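Local coordinates for peptide synthase (Silicibacter pomeroyi DSS-3, PDB 2QTP), which is of unknown function but may take part in amino-acid metabolism and adopts a variant of the Bacillus chorismate mutase fold, at residues 36-41 and 92-97. Sequence-based numbering, arbitrary orientation.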
loop_
_atom_site.group_PDB
_atom_site.type_symbol
_atom_site.label_atom_id
_atom_site.label_comp_id
_atom_site.label_asym_id
_atom_site.label_seq_id
_atom_site.Cartn_x
_atom_site.Cartn_y
_atom_site.Cartn_z
ATOM N N ILE A 36 7.492 6.575 4.840
ATOM C CA ILE A 36 7.499 7.629 5.844
ATOM C C ILE A 36 8.362 7.256 7.032
ATOM O O ILE A 36 8.612 6.101 7.254
ATOM C CB ILE A 36 6.068 7.928 6.370
ATOM C CG1 ILE A 36 5.456 6.667 6.992
ATOM C CG2 ILE A 36 5.185 8.457 5.246
ATOM C CD1 ILE A 36 4.346 6.926 7.972
ATOM N N GLU A 37 8.797 8.254 7.791
ATOM C CA GLU A 37 9.479 8.044 9.053
ATOM C C GLU A 37 8.458 7.582 10.089
ATOM O O GLU A 37 7.354 8.112 10.158
ATOM C CB GLU A 37 10.168 9.339 9.509
ATOM C CG GLU A 37 10.894 9.224 10.871
ATOM C CD GLU A 37 11.504 10.554 11.351
ATOM O OE1 GLU A 37 12.458 11.041 10.693
ATOM O OE2 GLU A 37 11.024 11.094 12.383
ATOM N N ASN A 38 8.807 6.548 10.853
ATOM C CA ASN A 38 7.952 6.047 11.924
ATOM C C ASN A 38 8.264 6.899 13.141
ATOM O O ASN A 38 9.394 6.863 13.634
ATOM C CB ASN A 38 8.280 4.570 12.155
ATOM C CG ASN A 38 7.491 3.926 13.243
ATOM O OD1 ASN A 38 6.665 4.554 13.921
ATOM N ND2 ASN A 38 7.799 2.627 13.479
ATOM N N PRO A 39 7.294 7.708 13.618
ATOM C CA PRO A 39 7.608 8.523 14.811
ATOM C C PRO A 39 7.886 7.693 16.083
ATOM O O PRO A 39 8.489 8.195 17.015
ATOM C CB PRO A 39 6.332 9.387 14.983
ATOM C CG PRO A 39 5.247 8.540 14.416
ATOM C CD PRO A 39 5.903 7.930 13.173
ATOM N N PHE A 40 7.490 6.425 16.084
ATOM C CA PHE A 40 7.662 5.555 17.222
ATOM C C PHE A 40 8.804 4.565 17.058
ATOM O O PHE A 40 8.892 3.629 17.817
ATOM C CB PHE A 40 6.343 4.826 17.506
ATOM C CG PHE A 40 5.138 5.766 17.632
ATOM C CD1 PHE A 40 5.240 6.947 18.327
ATOM C CD2 PHE A 40 3.909 5.431 17.084
ATOM C CE1 PHE A 40 4.153 7.793 18.455
ATOM C CE2 PHE A 40 2.824 6.288 17.196
ATOM C CZ PHE A 40 2.955 7.460 17.886
ATOM N N ALA A 41 9.655 4.762 16.054
ATOM C CA ALA A 41 10.813 3.921 15.858
ATOM C C ALA A 41 11.717 4.044 17.081
ATOM O O ALA A 41 11.972 5.145 17.555
ATOM C CB ALA A 41 11.595 4.296 14.549
ATOM N N LEU A 92 4.827 -4.234 14.976
ATOM C CA LEU A 92 3.748 -4.611 14.089
ATOM C C LEU A 92 2.498 -3.775 14.338
ATOM O O LEU A 92 1.762 -3.487 13.395
ATOM C CB LEU A 92 3.441 -6.098 14.243
ATOM C CG LEU A 92 2.824 -6.852 13.062
ATOM C CD1 LEU A 92 3.583 -6.635 11.742
ATOM C CD2 LEU A 92 2.736 -8.359 13.401
ATOM N N GLU A 93 2.278 -3.373 15.595
ATOM C CA GLU A 93 1.132 -2.542 15.971
ATOM C C GLU A 93 1.171 -1.189 15.298
ATOM O O GLU A 93 0.132 -0.575 15.117
ATOM C CB GLU A 93 1.066 -2.280 17.491
ATOM C CG GLU A 93 0.697 -3.456 18.338
ATOM C CD GLU A 93 1.864 -4.440 18.559
ATOM O OE1 GLU A 93 3.035 -4.128 18.235
ATOM O OE2 GLU A 93 1.586 -5.541 19.080
ATOM N N HIS A 94 2.369 -0.720 14.947
ATOM C CA HIS A 94 2.504 0.530 14.193
ATOM C C HIS A 94 1.894 0.417 12.774
ATOM O O HIS A 94 1.254 1.343 12.290
ATOM C CB HIS A 94 3.962 0.993 14.113
ATOM C CG HIS A 94 4.615 1.173 15.453
ATOM N ND1 HIS A 94 5.981 1.222 15.615
ATOM C CD2 HIS A 94 4.086 1.254 16.698
ATOM C CE1 HIS A 94 6.261 1.369 16.897
ATOM N NE2 HIS A 94 5.130 1.377 17.577
ATOM N N ALA A 95 2.076 -0.735 12.148
ATOM C CA ALA A 95 1.459 -1.034 10.847
ATOM C C ALA A 95 -0.052 -1.134 11.017
ATOM O O ALA A 95 -0.818 -0.609 10.207
ATOM C CB ALA A 95 2.034 -2.346 10.243
ATOM N N ALA A 96 -0.502 -1.827 12.053
ATOM C CA ALA A 96 -1.935 -1.866 12.367
ATOM C C ALA A 96 -2.550 -0.465 12.466
ATOM O O ALA A 96 -3.617 -0.207 11.901
ATOM C CB ALA A 96 -2.178 -2.637 13.621
ATOM N N ALA A 97 -1.870 0.429 13.185
ATOM C CA ALA A 97 -2.359 1.773 13.437
ATOM C C ALA A 97 -2.449 2.531 12.144
ATOM O O ALA A 97 -3.454 3.168 11.846
ATOM C CB ALA A 97 -1.443 2.515 14.440
#
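Asn38 and Phe40 meet a single side chain of helix 92-98, that of His94. Asn38 follows directly on the end of strand 21-37 and begins the type I turn that runs to Ala41. Its CG lies anti to the backbone N (chi1 179°), which carries the amide across to the histidine. Asn38 ND2 donates a nearly straight hydrogen bond to His94 ND1, 3.1 Å away. The acceptor lies close to the amide plane, but the donor is tilted 29° out of the imidazole plane, and the two planes stand almost perpendicular. The other end of the same amide works within the turn. Asn38 OD1 accepts from Phe40 N at 3.0 Å, an Asx turn, with the donor above the carbonyl plane. With an alanine here, His94 ND1 would probably lose this donor and Phe40 N its side-chain acceptor, and only the backbone bond from Ala41 N to Asn38 O would remain of the two bonds that close the turn. Pro39 lays its CG over one face of the Phe40 ring. At Phe40 the CB does the touching: it sits over a face of the His94 ring in a CH-pi contact, 3.5 Å from His94 CE1. The Phe40 and His94 rings are oblique to each other, centroids 5.6 Å apart. Leu51 of helix 49-70 touches both side chains, so a second helix packs against the junction of the turn with helix 92-98. The bond from Phe40 N to OD1 fixes which end of the Asn38 amide faces the histidine, making ND2 the donor and His94 ND1 the acceptor.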